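Local coordinates for exoglucanase A (Cellulomonas fimi, PDB 7CBD), which hydrolyses 1,4-beta-glucosidic linkages of cellulose with inversion of anomeric configuration, releasing cellobiose from non-reducing chain ends, the deposited chain being its catalytic domain, at residues V92-P97 with Y120-I125; Q15-W21 with A46-V52; R99-A103 with N157-C163; A209-A213 with L280-F286. One frame throughout, in Å; residues are numbered along the deposited sequence.

From the N terminus, contact 2 comes first: Q15-W21 and A46-V52 close a loop that is mostly the two helices 19-30 and 36-45. Contact 1 follows in series, joining the end of strand 87-93 to helix 114-132, and it touches contact 2 where V92 pairs with V52. Contact 3 crosses contact 1, because R99-A103 lies inside the loop that contact 1 closes whereas N157-C163 lies beyond it; Y94 meets both R99 and D100 there. Contact 4, last along the chain, brings together helices 202-218 and 270-283. Contacts 1 to 3 thus bind strand ends, connecting loops and helices round the parallel sheet, and contact 4 ties two of its outer helices.

Contact 1 of 4, residues V92-P97 with Y120-I125; sequences VIYDLP and YKSEYI
This is strand-to-helix packing in the distorted alpha/beta barrel of glycoside hydrolase family 6: the end of strand 87-93 and the loop after it lie against helix 114-132. V92 and I93 are extended, and the chain then turns through Y94 and D95 (phi/psi -153/32) into the extended L96 and P97. Y94 points away from the helix, with its side chain about 5 Å from that of D149, the predicted proton donor. CA atoms come nearest at L96-Y120 (6.6 Å) and I93-I125 (8.3 Å). Residues 120-125 are helical with a wider pi-type turn, in which I125 N bonds Y120 O at 2.8 Å while Y124 N to Y120 O is weak at 3.3 Å. Y120, chi1 t, offers one ring face to P97 CD and L96 CD2, 4.2 and 4.1 Å from the ring centroid; its hydroxyl bonds E147. Y124, also t, receives D95 CB over its face, 3.5 Å from the centroid, and I93 CG2 at its edge, 3.8 Å from Y124 CE2. Y124 OH bonds M54 O and accepts from Y94 N at 2.8 Å, the N-H...O angle being 169°. I125, m at chi1 and chi2, sends CD1 to I93 CG2 at 3.8 Å.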
loop_
_atom_site.group_PDB
_atom_site.type_symbol
_atom_site.label_atom_id
_atom_site.label_comp_id
_atom_site.label_asym_id
_atom_site.label_seq_id
_atom_site.Cartn_x
_atom_site.Cartn_y
_atom_site.Cartn_z
ATOM N N VAL A 92 1.027 9.897 -1.600
ATOM C CA VAL A 92 1.217 8.892 -2.646
ATOM C C VAL A 92 1.267 9.568 -4.010
ATOM O O VAL A 92 0.319 10.259 -4.411
ATOM C CB VAL A 92 0.148 7.793 -2.626
ATOM C CG1 VAL A 92 0.605 6.630 -3.510
ATOM C CG2 VAL A 92 -0.094 7.320 -1.205
ATOM N N ILE A 93 2.374 9.339 -4.711
ATOM C CA ILE A 93 2.591 9.793 -6.076
ATOM C C ILE A 93 2.152 8.637 -6.976
ATOM O O ILE A 93 2.729 7.546 -6.918
ATOM C CB ILE A 93 4.082 10.116 -6.279
ATOM C CG1 ILE A 93 4.573 11.107 -5.215
ATOM C CG2 ILE A 93 4.355 10.622 -7.685
ATOM C CD1 ILE A 93 3.841 12.432 -5.210
ATOM N N TYR A 94 1.098 8.845 -7.770
ATOM C CA TYR A 94 0.433 7.718 -8.426
ATOM C C TYR A 94 -0.299 8.179 -9.677
ATOM O O TYR A 94 -1.536 8.169 -9.719
ATOM C CB TYR A 94 -0.550 7.045 -7.456
ATOM C CG TYR A 94 -1.160 5.724 -7.908
ATOM C CD1 TYR A 94 -0.385 4.724 -8.481
ATOM C CD2 TYR A 94 -2.512 5.467 -7.705
ATOM C CE1 TYR A 94 -0.946 3.508 -8.873
ATOM C CE2 TYR A 94 -3.076 4.267 -8.083
ATOM C CZ TYR A 94 -2.291 3.289 -8.662
ATOM O OH TYR A 94 -2.876 2.094 -9.027
ATOM N N ASP A 95 0.451 8.568 -10.717
ATOM C CA ASP A 95 -0.210 8.965 -11.955
ATOM C C ASP A 95 0.653 8.744 -13.192
ATOM O O ASP A 95 0.505 9.478 -14.175
ATOM C CB ASP A 95 -0.689 10.424 -11.887
ATOM C CG ASP A 95 -1.868 10.701 -12.803
ATOM O OD1 ASP A 95 -2.555 9.749 -13.247
ATOM O OD2 ASP A 95 -2.113 11.898 -13.057
ATOM N N LEU A 96 1.507 7.716 -13.197
ATOM C CA LEU A 96 2.411 7.527 -14.328
ATOM C C LEU A 96 1.636 7.352 -15.632
ATOM O O LEU A 96 0.533 6.788 -15.646
ATOM C CB LEU A 96 3.278 6.285 -14.146
ATOM C CG LEU A 96 4.529 6.484 -13.306
ATOM C CD1 LEU A 96 5.099 5.145 -12.915
ATOM C CD2 LEU A 96 5.573 7.318 -14.017
ATOM N N PRO A 97 2.206 7.792 -16.752
ATOM C CA PRO A 97 1.647 7.396 -18.053
ATOM C C PRO A 97 1.587 5.878 -18.138
ATOM O O PRO A 97 2.513 5.184 -17.718
ATOM C CB PRO A 97 2.650 7.977 -19.063
ATOM C CG PRO A 97 3.354 9.071 -18.304
ATOM C CD PRO A 97 3.442 8.580 -16.895
ATOM N N TYR A 120 2.475 14.372 -17.336
ATOM C CA TYR A 120 2.919 13.882 -16.034
ATOM C C TYR A 120 3.940 14.830 -15.416
ATOM O O TYR A 120 3.855 15.178 -14.235
ATOM C CB TYR A 120 3.536 12.499 -16.199
ATOM C CG TYR A 120 4.007 11.858 -14.909
ATOM C CD1 TYR A 120 3.091 11.322 -14.003
ATOM C CD2 TYR A 120 5.366 11.750 -14.613
ATOM C CE1 TYR A 120 3.512 10.704 -12.839
ATOM C CE2 TYR A 120 5.800 11.137 -13.438
ATOM C CZ TYR A 120 4.865 10.613 -12.562
ATOM O OH TYR A 120 5.284 10.001 -11.412
ATOM N N LYS A 121 4.903 15.278 -16.217
ATOM C CA LYS A 121 5.937 16.164 -15.702
ATOM C C LYS A 121 5.369 17.534 -15.348
ATOM O O LYS A 121 5.565 18.026 -14.232
ATOM C CB LYS A 121 7.066 16.305 -16.725
ATOM C CG LYS A 121 7.855 15.037 -16.985
ATOM C CD LYS A 121 8.909 15.270 -18.049
ATOM C CE LYS A 121 9.755 14.032 -18.298
ATOM N NZ LYS A 121 10.688 14.265 -19.433
ATOM N N SER A 122 4.653 18.162 -16.281
ATOM C CA SER A 122 4.310 19.572 -16.149
ATOM C C SER A 122 3.035 19.821 -15.358
ATOM O O SER A 122 2.930 20.853 -14.686
ATOM C CB SER A 122 4.189 20.219 -17.533
ATOM O OG SER A 122 3.003 19.805 -18.186
ATOM N N GLU A 123 2.060 18.913 -15.425
ATOM C CA GLU A 123 0.767 19.110 -14.786
ATOM C C GLU A 123 0.548 18.235 -13.565
ATOM O O GLU A 123 -0.442 18.435 -12.848
ATOM C CB GLU A 123 -0.375 18.869 -15.790
ATOM C CG GLU A 123 -0.416 19.854 -16.945
ATOM C CD GLU A 123 -1.376 19.432 -18.055
ATOM O OE1 GLU A 123 -2.462 18.889 -17.743
ATOM O OE2 GLU A 123 -1.036 19.630 -19.245
ATOM N N TYR A 124 1.433 17.274 -13.308
ATOM C CA TYR A 124 1.302 16.420 -12.133
ATOM C C TYR A 124 2.495 16.601 -11.200
ATOM O O TYR A 124 2.334 17.150 -10.103
ATOM C CB TYR A 124 1.064 14.963 -12.555
ATOM C CG TYR A 124 0.879 14.047 -11.371
ATOM C CD1 TYR A 124 -0.328 14.006 -10.674
ATOM C CD2 TYR A 124 1.922 13.240 -10.934
ATOM C CE1 TYR A 124 -0.484 13.182 -9.553
ATOM C CE2 TYR A 124 1.776 12.416 -9.820
ATOM C CZ TYR A 124 0.573 12.391 -9.137
ATOM O OH TYR A 124 0.439 11.578 -8.033
ATOM N N ILE A 125 3.700 16.189 -11.603
ATOM C CA ILE A 125 4.849 16.305 -10.707
ATOM C C ILE A 125 5.169 17.768 -10.405
ATOM O O ILE A 125 5.388 18.142 -9.247
ATOM C CB ILE A 125 6.073 15.550 -11.260
ATOM C CG1 ILE A 125 5.806 14.041 -11.338
ATOM C CG2 ILE A 125 7.302 15.835 -10.401
ATOM C CD1 ILE A 125 5.481 13.377 -10.016
#

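Contact 2 of 4, residues Q15-W21 with A46-V52; sequences QYVNPTW and AGQPTAV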
loop_
_atom_site.group_PDB
_atom_site.type_symbol
_atom_site.label_atom_id
_atom_site.label_comp_id
_atom_site.label_asym_id
_atom_site.label_seq_id
_atom_site.Cartn_x
_atom_site.Cartn_y
_atom_site.Cartn_z
ATOM N N GLN A 15 2.618 10.953 12.777
ATOM C CA GLN A 15 2.184 10.904 11.389
ATOM C C GLN A 15 0.885 11.684 11.201
ATOM O O GLN A 15 0.027 11.721 12.087
ATOM C CB GLN A 15 1.998 9.460 10.910
ATOM C CG GLN A 15 3.270 8.641 10.962
ATOM C CD GLN A 15 3.068 7.258 10.370
ATOM O OE1 GLN A 15 2.559 7.115 9.257
ATOM N NE2 GLN A 15 3.467 6.232 11.106
ATOM N N TYR A 16 0.741 12.298 10.028
ATOM C CA TYR A 16 -0.449 13.084 9.711
ATOM C C TYR A 16 -1.704 12.227 9.737
ATOM O O TYR A 16 -1.735 11.137 9.162
ATOM C CB TYR A 16 -0.300 13.661 8.307
ATOM C CG TYR A 16 -1.506 14.410 7.771
ATOM C CD1 TYR A 16 -1.868 15.639 8.294
ATOM C CD2 TYR A 16 -2.254 13.903 6.709
ATOM C CE1 TYR A 16 -2.954 16.340 7.797
ATOM C CE2 TYR A 16 -3.340 14.598 6.197
ATOM C CZ TYR A 16 -3.678 15.824 6.742
ATOM O OH TYR A 16 -4.746 16.548 6.254
ATOM N N VAL A 17 -2.754 12.751 10.363
ATOM C CA VAL A 17 -4.078 12.138 10.333
ATOM C C VAL A 17 -4.973 12.968 9.416
ATOM O O VAL A 17 -5.109 14.186 9.602
ATOM C CB VAL A 17 -4.662 12.001 11.748
ATOM C CG1 VAL A 17 -6.056 11.398 11.701
ATOM C CG2 VAL A 17 -3.743 11.143 12.602
ATOM N N ASN A 18 -5.571 12.313 8.422
ATOM C CA ASN A 18 -6.356 12.964 7.381
ATOM C C ASN A 18 -7.776 13.203 7.882
ATOM O O ASN A 18 -8.537 12.242 8.049
ATOM C CB ASN A 18 -6.337 12.068 6.139
ATOM C CG ASN A 18 -7.207 12.586 5.014
ATOM O OD1 ASN A 18 -7.903 13.592 5.150
ATOM N ND2 ASN A 18 -7.164 11.894 3.884
ATOM N N PRO A 19 -8.174 14.458 8.126
ATOM C CA PRO A 19 -9.514 14.697 8.691
ATOM C C PRO A 19 -10.646 14.320 7.756
ATOM O O PRO A 19 -11.751 14.031 8.232
ATOM C CB PRO A 19 -9.509 16.199 8.999
ATOM C CG PRO A 19 -8.526 16.760 8.032
ATOM C CD PRO A 19 -7.456 15.712 7.844
ATOM N N THR A 20 -10.411 14.318 6.441
ATOM C CA THR A 20 -11.458 13.926 5.503
ATOM C C THR A 20 -11.738 12.432 5.606
ATOM O O THR A 20 -12.899 12.003 5.681
ATOM C CB THR A 20 -11.042 14.312 4.085
ATOM O OG1 THR A 20 -10.673 15.698 4.067
ATOM C CG2 THR A 20 -12.182 14.075 3.086
ATOM N N TRP A 21 -10.679 11.620 5.639
ATOM C CA TRP A 21 -10.864 10.187 5.832
ATOM C C TRP A 21 -11.403 9.892 7.227
ATOM O O TRP A 21 -12.293 9.048 7.388
ATOM C CB TRP A 21 -9.550 9.450 5.568
ATOM C CG TRP A 21 -9.609 7.984 5.884
ATOM C CD1 TRP A 21 -10.084 6.980 5.084
ATOM C CD2 TRP A 21 -9.164 7.360 7.091
ATOM N NE1 TRP A 21 -9.968 5.767 5.733
ATOM C CE2 TRP A 21 -9.406 5.978 6.966
ATOM C CE3 TRP A 21 -8.595 7.842 8.278
ATOM C CZ2 TRP A 21 -9.081 5.069 7.975
ATOM C CZ3 TRP A 21 -8.279 6.943 9.276
ATOM C CH2 TRP A 21 -8.525 5.572 9.121
ATOM N N ALA A 46 -10.588 5.789 13.180
ATOM C CA ALA A 46 -10.616 7.158 12.661
ATOM C C ALA A 46 -9.475 8.026 13.182
ATOM O O ALA A 46 -9.166 9.060 12.573
ATOM C CB ALA A 46 -11.956 7.817 12.998
ATOM N N GLY A 47 -8.843 7.642 14.288
ATOM C CA GLY A 47 -7.733 8.407 14.808
ATOM C C GLY A 47 -6.385 8.057 14.227
ATOM O O GLY A 47 -5.384 8.670 14.606
ATOM N N GLN A 48 -6.320 7.093 13.307
ATOM C CA GLN A 48 -5.042 6.604 12.806
ATOM C C GLN A 48 -4.604 7.347 11.545
ATOM O O GLN A 48 -5.440 7.834 10.782
ATOM C CB GLN A 48 -5.149 5.113 12.506
ATOM C CG GLN A 48 -5.365 4.308 13.776
ATOM C CD GLN A 48 -4.227 4.520 14.753
ATOM O OE1 GLN A 48 -3.075 4.284 14.410
ATOM N NE2 GLN A 48 -4.537 5.007 15.958
ATOM N N PRO A 49 -3.289 7.437 11.323
ATOM C CA PRO A 49 -2.757 8.173 10.165
ATOM C C PRO A 49 -2.784 7.331 8.893
ATOM O O PRO A 49 -2.366 6.169 8.893
ATOM C CB PRO A 49 -1.311 8.475 10.581
ATOM C CG PRO A 49 -0.944 7.316 11.443
ATOM C CD PRO A 49 -2.211 6.948 12.203
ATOM N N THR A 50 -3.245 7.941 7.800
ATOM C CA THR A 50 -3.298 7.315 6.485
ATOM C C THR A 50 -2.687 8.257 5.455
ATOM O O THR A 50 -2.650 9.477 5.641
ATOM C CB THR A 50 -4.748 7.009 6.067
ATOM O OG1 THR A 50 -5.535 8.206 6.147
ATOM C CG2 THR A 50 -5.363 5.940 6.952
ATOM N N ALA A 51 -2.222 7.684 4.349
ATOM C CA ALA A 51 -1.619 8.492 3.302
ATOM C C ALA A 51 -2.684 9.189 2.468
ATOM O O ALA A 51 -3.789 8.675 2.266
ATOM C CB ALA A 51 -0.747 7.634 2.390
ATOM N N VAL A 52 -2.324 10.366 1.967
ATOM C CA VAL A 52 -3.145 11.100 1.014
ATOM C C VAL A 52 -2.667 10.754 -0.389
ATOM O O VAL A 52 -1.480 10.907 -0.706
ATOM C CB VAL A 52 -3.061 12.613 1.274
ATOM C CG1 VAL A 52 -3.749 13.378 0.151
ATOM C CG2 VAL A 52 -3.674 12.936 2.629
HETATM O O HOH W 1 0.355 5.696 8.247
HETATM O O HOH W 2 -0.139 10.415 6.954
HETATM O O HOH W 3 -5.695 9.545 8.539
HETATM O O HOH W 4 -6.055 9.217 3.663
#
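W21, T50 and P49 have the most surface covered where the N-terminal segment meets the loop entering strand 52-54. The indole of W21 carries T50 CG2 almost squarely over its six-membered ring, 3.7 Å from the centroid and 5° off the normal, a CH-pi contact, while W21 CZ3 reaches Q48 O at 3.3 Å. P49 packs its CB 3.5 Å from Q15 CB and 3.0 Å from Y16 O, with V17 CG2 4.1 Å from that same P49 CB. No direct hydrogen bond joins the segments; ordered waters do. One takes the N-H of N18 and donates to Q48 O, both at 2.8 Å, and lies 2.7 Å from T50 OG1. Another accepts from N18 ND2 (2.9 Å) and donates to A51 O (2.7 Å). A third donates to Q15 OE1, which also accepts from N90 ND2, and to P49 O; a fourth joins Y16 O to T50 O. N18 also caps helix 19-30, OD1 accepting from T20 N at 2.9 Å. In the family 6 barrel the contact closes the excursion through helices 19-30 and 36-45, beside helix 69-83 (Y16 to H72) and strand 87-93, which pairs in parallel with 14-15 and 52-54.

Contact 3 of 4, residues R99-A103 with N157-C163; sequences RDCFA and NISEPAC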
loop_
_atom_site.group_PDB
_atom_site.type_symbol
_atom_site.label_atom_id
_atom_site.label_comp_id
_atom_site.label_asym_id
_atom_site.label_seq_id
_atom_site.Cartn_x
_atom_site.Cartn_y
_atom_site.Cartn_z
ATOM N N ARG A 99 -0.310 3.935 -16.396
ATOM C CA ARG A 99 -0.374 3.409 -15.038
ATOM C C ARG A 99 -1.047 2.043 -15.004
ATOM O O ARG A 99 -2.004 1.784 -15.736
ATOM C CB ARG A 99 -1.180 4.370 -14.162
ATOM C CG ARG A 99 -0.740 4.405 -12.711
ATOM C CD ARG A 99 -1.609 5.332 -11.880
ATOM N NE ARG A 99 -2.949 4.786 -11.716
ATOM C CZ ARG A 99 -3.965 5.445 -11.175
ATOM N NH1 ARG A 99 -3.801 6.686 -10.725
ATOM N NH2 ARG A 99 -5.150 4.858 -11.080
ATOM N N ASP A 100 -0.535 1.167 -14.140
ATOM C CA ASP A 100 -1.118 -0.158 -13.911
ATOM C C ASP A 100 -1.215 -0.955 -15.213
ATOM O O ASP A 100 -2.283 -1.421 -15.608
ATOM C CB ASP A 100 -2.487 -0.059 -13.227
ATOM C CG ASP A 100 -2.483 0.886 -12.048
ATOM O OD1 ASP A 100 -1.843 0.573 -11.024
ATOM O OD2 ASP A 100 -3.114 1.954 -12.142
ATOM N N CYS A 101 -0.066 -1.121 -15.873
ATOM C CA CYS A 101 -0.070 -1.637 -17.240
ATOM C C CYS A 101 -0.548 -3.080 -17.353
ATOM O O CYS A 101 -0.993 -3.481 -18.434
ATOM C CB CYS A 101 1.307 -1.483 -17.879
ATOM S SG CYS A 101 2.640 -2.386 -17.053
ATOM N N PHE A 102 -0.324 -3.834 -16.337
ATOM C CA PHE A 102 -0.889 -5.264 -16.251
ATOM C C PHE A 102 -2.481 -5.386 -16.069
ATOM O O PHE A 102 -2.931 -6.477 -16.197
ATOM C CB PHE A 102 -0.183 -5.957 -15.076
ATOM C CG PHE A 102 -0.290 -7.459 -15.063
ATOM C CD1 PHE A 102 -0.172 -8.197 -16.228
ATOM C CD2 PHE A 102 -0.461 -8.134 -13.863
ATOM C CE1 PHE A 102 -0.249 -9.577 -16.198
ATOM C CE2 PHE A 102 -0.535 -9.511 -13.827
ATOM C CZ PHE A 102 -0.423 -10.232 -14.995
ATOM N N ALA A 103 -3.190 -4.320 -15.745
ATOM C CA ALA A 103 -4.607 -4.366 -15.631
ATOM C C ALA A 103 -5.181 -4.512 -17.023
ATOM O O ALA A 103 -4.742 -3.930 -17.943
ATOM C CB ALA A 103 -5.065 -3.113 -14.955
ATOM N N ASN A 157 5.772 -8.667 -16.013
ATOM C CA ASN A 157 4.574 -8.564 -16.834
ATOM C C ASN A 157 4.864 -7.954 -18.195
ATOM O O ASN A 157 3.949 -7.450 -18.848
ATOM C CB ASN A 157 3.508 -7.762 -16.094
ATOM C CG ASN A 157 3.053 -8.456 -14.842
ATOM O OD1 ASN A 157 2.995 -9.692 -14.798
ATOM N ND2 ASN A 157 2.743 -7.681 -13.805
ATOM N N ILE A 158 6.122 -8.012 -18.641
ATOM C CA ILE A 158 6.522 -7.371 -19.888
ATOM C C ILE A 158 5.987 -8.107 -21.107
ATOM O O ILE A 158 6.107 -7.597 -22.224
ATOM C CB ILE A 158 8.050 -7.113 -19.899
ATOM C CG1 ILE A 158 8.430 -5.949 -20.823
ATOM C CG2 ILE A 158 8.808 -8.372 -20.299
ATOM C CD1 ILE A 158 7.901 -4.616 -20.362
ATOM N N SER A 159 5.380 -9.286 -20.919
ATOM C CA SER A 159 4.705 -9.972 -22.016
ATOM C C SER A 159 3.415 -9.274 -22.419
ATOM O O SER A 159 2.879 -9.566 -23.493
ATOM C CB SER A 159 4.410 -11.434 -21.659
ATOM O OG SER A 159 3.552 -11.534 -20.531
ATOM N N GLU A 160 2.901 -8.373 -21.587
ATOM C CA GLU A 160 1.711 -7.613 -21.945
ATOM C C GLU A 160 2.121 -6.393 -22.760
ATOM O O GLU A 160 2.969 -5.614 -22.306
ATOM C CB GLU A 160 0.957 -7.186 -20.691
ATOM C CG GLU A 160 -0.042 -6.042 -20.887
ATOM C CD GLU A 160 -1.070 -6.300 -21.982
ATOM O OE1 GLU A 160 -1.524 -7.454 -22.144
ATOM O OE2 GLU A 160 -1.431 -5.334 -22.684
ATOM N N PRO A 161 1.578 -6.204 -23.965
ATOM C CA PRO A 161 1.958 -5.028 -24.769
ATOM C C PRO A 161 1.824 -3.699 -24.042
ATOM O O PRO A 161 2.668 -2.816 -24.223
ATOM C CB PRO A 161 1.042 -5.137 -25.995
ATOM C CG PRO A 161 0.814 -6.618 -26.139
ATOM C CD PRO A 161 0.754 -7.163 -24.729
ATOM N N ALA A 162 0.807 -3.545 -23.194
ATOM C CA ALA A 162 0.664 -2.297 -22.453
ATOM C C ALA A 162 1.862 -2.041 -21.548
ATOM O O ALA A 162 2.247 -0.885 -21.344
ATOM C CB ALA A 162 -0.613 -2.311 -21.622
ATOM N N CYS A 163 2.468 -3.096 -20.998
ATOM C CA CYS A 163 3.649 -2.900 -20.164
ATOM C C CYS A 163 4.889 -2.592 -20.995
ATOM O O CYS A 163 5.737 -1.804 -20.567
ATOM C CB CYS A 163 3.870 -4.095 -19.233
ATOM S SG CYS A 163 2.620 -4.229 -17.933
#
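A disulfide-linked loop contact joins the turn after strand 87-93 to the start of helix 161-182, close to the catalytic centre. The covalent link runs from C101 SG to C163 SG, 2.0 Å long with chi3 of 95°, near the relaxed right angle, and brings the two CA atoms to 4.9 Å. C101 and F102 are the central residues of a type I turn from D100 to A103, closed by A103 N to D100 O at 3.0 Å; a second type I turn, N157 to E160, leads into the helix. E160 is the N-cap, with OE2 accepting from A162 N at 2.9 Å. Around the disulfide, C101 O lies 3.4 Å from A162 CB and 3.7 Å from E160 CG, and C101 CB is 4.3 Å from A162 CB. F102 turns one ring face to N157, whose CB makes a CH-pi contact 4.2 Å from the ring centroid and whose ND2 comes within 3.2 Å of F102 CD2; that amide is hydrogen-bonded to N153. The F102 side chain lies about 5 Å from that of D149, the predicted proton donor, and also meets K397 in a cation-pi interaction. R99 forms a salt bridge with D100 (NE to OD2, 2.9 Å). The contact thus fastens the loop between strand 87-93 and helix 114-132 to the start of helix 161-182, with N153 of helix 153-156 touching both cysteines.

Contact 4 of 4, residues A209-A213 with L280-F286; sequences ATLFA and LLVAAGF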
loop_
_atom_site.group_PDB
_atom_site.type_symbol
_atom_site.label_atom_id
_atom_site.label_comp_id
_atom_site.label_asym_id
_atom_site.label_seq_id
_atom_site.Cartn_x
_atom_site.Cartn_y
_atom_site.Cartn_z
ATOM N N ALA A 209 15.382 -5.873 -8.144
ATOM C CA ALA A 209 16.398 -5.099 -7.436
ATOM C C ALA A 209 17.369 -4.434 -8.410
ATOM O O ALA A 209 17.743 -3.266 -8.230
ATOM C CB ALA A 209 17.152 -5.982 -6.444
ATOM N N THR A 210 17.799 -5.169 -9.436
ATOM C CA THR A 210 18.683 -4.603 -10.451
ATOM C C THR A 210 18.028 -3.423 -11.157
ATOM O O THR A 210 18.670 -2.390 -11.386
ATOM C CB THR A 210 19.063 -5.696 -11.450
ATOM O OG1 THR A 210 19.741 -6.738 -10.746
ATOM C CG2 THR A 210 19.952 -5.144 -12.566
ATOM N N LEU A 211 16.746 -3.547 -11.504
ATOM C CA LEU A 211 16.062 -2.447 -12.177
ATOM C C LEU A 211 15.946 -1.224 -11.273
ATOM O O LEU A 211 16.092 -0.088 -11.737
ATOM C CB LEU A 211 14.689 -2.898 -12.673
ATOM C CG LEU A 211 13.953 -1.894 -13.561
ATOM C CD1 LEU A 211 13.215 -2.637 -14.673
ATOM C CD2 LEU A 211 12.997 -1.042 -12.761
ATOM N N PHE A 212 15.673 -1.428 -9.981
ATOM C CA PHE A 212 15.646 -0.292 -9.063
ATOM C C PHE A 212 16.994 0.416 -9.014
ATOM O O PHE A 212 17.053 1.653 -8.968
ATOM C CB PHE A 212 15.228 -0.756 -7.666
ATOM C CG PHE A 212 13.767 -1.110 -7.559
ATOM C CD1 PHE A 212 12.790 -0.226 -7.995
ATOM C CD2 PHE A 212 13.370 -2.331 -7.036
ATOM C CE1 PHE A 212 11.445 -0.549 -7.903
ATOM C CE2 PHE A 212 12.022 -2.662 -6.943
ATOM C CZ PHE A 212 11.057 -1.764 -7.372
ATOM N N ALA A 213 18.090 -0.348 -9.033
ATOM C CA ALA A 213 19.410 0.275 -9.044
ATOM C C ALA A 213 19.643 1.059 -10.330
ATOM O O ALA A 213 20.230 2.146 -10.297
ATOM C CB ALA A 213 20.499 -0.774 -8.832
ATOM N N LEU A 280 18.903 -7.851 -1.302
ATOM C CA LEU A 280 19.145 -7.767 -2.738
ATOM C C LEU A 280 19.402 -6.334 -3.182
ATOM O O LEU A 280 20.242 -6.090 -4.059
ATOM C CB LEU A 280 17.964 -8.346 -3.512
ATOM C CG LEU A 280 17.744 -9.848 -3.380
ATOM C CD1 LEU A 280 16.498 -10.240 -4.134
ATOM C CD2 LEU A 280 18.947 -10.625 -3.880
ATOM N N LEU A 281 18.674 -5.374 -2.612
ATOM C CA LEU A 281 18.869 -3.984 -3.005
ATOM C C LEU A 281 20.261 -3.501 -2.625
ATOM O O LEU A 281 20.932 -2.833 -3.420
ATOM C CB LEU A 281 17.791 -3.105 -2.379
ATOM C CG LEU A 281 16.407 -3.296 -3.006
ATOM C CD1 LEU A 281 15.326 -2.793 -2.057
ATOM C CD2 LEU A 281 16.309 -2.618 -4.377
ATOM N N VAL A 282 20.725 -3.851 -1.423
ATOM C CA VAL A 282 22.080 -3.476 -1.030
ATOM C C VAL A 282 23.097 -4.114 -1.966
ATOM O O VAL A 282 24.025 -3.456 -2.448
ATOM C CB VAL A 282 22.346 -3.839 0.441
ATOM C CG1 VAL A 282 23.824 -3.655 0.779
ATOM C CG2 VAL A 282 21.473 -2.996 1.351
ATOM N N ALA A 283 22.924 -5.402 -2.260
ATOM C CA ALA A 283 23.842 -6.076 -3.171
ATOM C C ALA A 283 23.838 -5.432 -4.553
ATOM O O ALA A 283 24.871 -5.415 -5.237
ATOM C CB ALA A 283 23.487 -7.558 -3.255
ATOM N N ALA A 284 22.704 -4.866 -4.966
ATOM C CA ALA A 284 22.578 -4.228 -6.270
ATOM C C ALA A 284 23.152 -2.819 -6.308
ATOM O O ALA A 284 23.204 -2.224 -7.391
ATOM C CB ALA A 284 21.111 -4.204 -6.708
ATOM N N GLY A 285 23.554 -2.260 -5.164
ATOM C CA GLY A 285 24.228 -0.976 -5.152
ATOM C C GLY A 285 23.695 0.026 -4.148
ATOM O O GLY A 285 24.334 1.054 -3.920
ATOM N N PHE A 286 22.540 -0.243 -3.542
ATOM C CA PHE A 286 21.983 0.691 -2.576
ATOM C C PHE A 286 22.781 0.649 -1.277
ATOM O O PHE A 286 23.311 -0.399 -0.901
ATOM C CB PHE A 286 20.518 0.348 -2.300
ATOM C CG PHE A 286 19.601 0.754 -3.414
ATOM C CD1 PHE A 286 19.068 2.037 -3.451
ATOM C CD2 PHE A 286 19.323 -0.119 -4.461
ATOM C CE1 PHE A 286 18.251 2.434 -4.496
ATOM C CE2 PHE A 286 18.506 0.275 -5.509
ATOM C CZ PHE A 286 17.967 1.556 -5.522
#
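A209 lays its methyl group against the last turns of helix 270-283, with CB 3.9 Å from L280 CB, 4.0 Å from L281 CD2 and 4.3 Å from A284 CB. Small residues on both sides let the backbones come close, the CA atoms of A209 and L281 being 5.2 Å apart and those of T210 and A284 5.7 Å. One turn further along, A213 CB sits 3.4 Å from A284 O and 4.1 Å from A284 CB. The side chains that meet are apolar, and no hydrogen bond crosses the contact. L281 CD2 reaches F212 CB at 3.9 Å, and the F286 ring turns its edge to the helix backbone, with CZ 3.6 Å from F212 O and CE2 3.6 Å from A213 N. F286 gets there through a Schellman motif: G285, at phi 132°, leaves the helix, F286 N bonds L281 O at 3.1 Å and G285 N bonds V282 O at 3.0 Å. A side chain at G285 would collide with the preceding carbonyl. The contact packs helices 202-218 and 270-283 of the barrel's outer layer against each other, with F286 also edge-to-face with F223 and with F229 of strand 228-231, and L281 touching I290 just before strand 291-295.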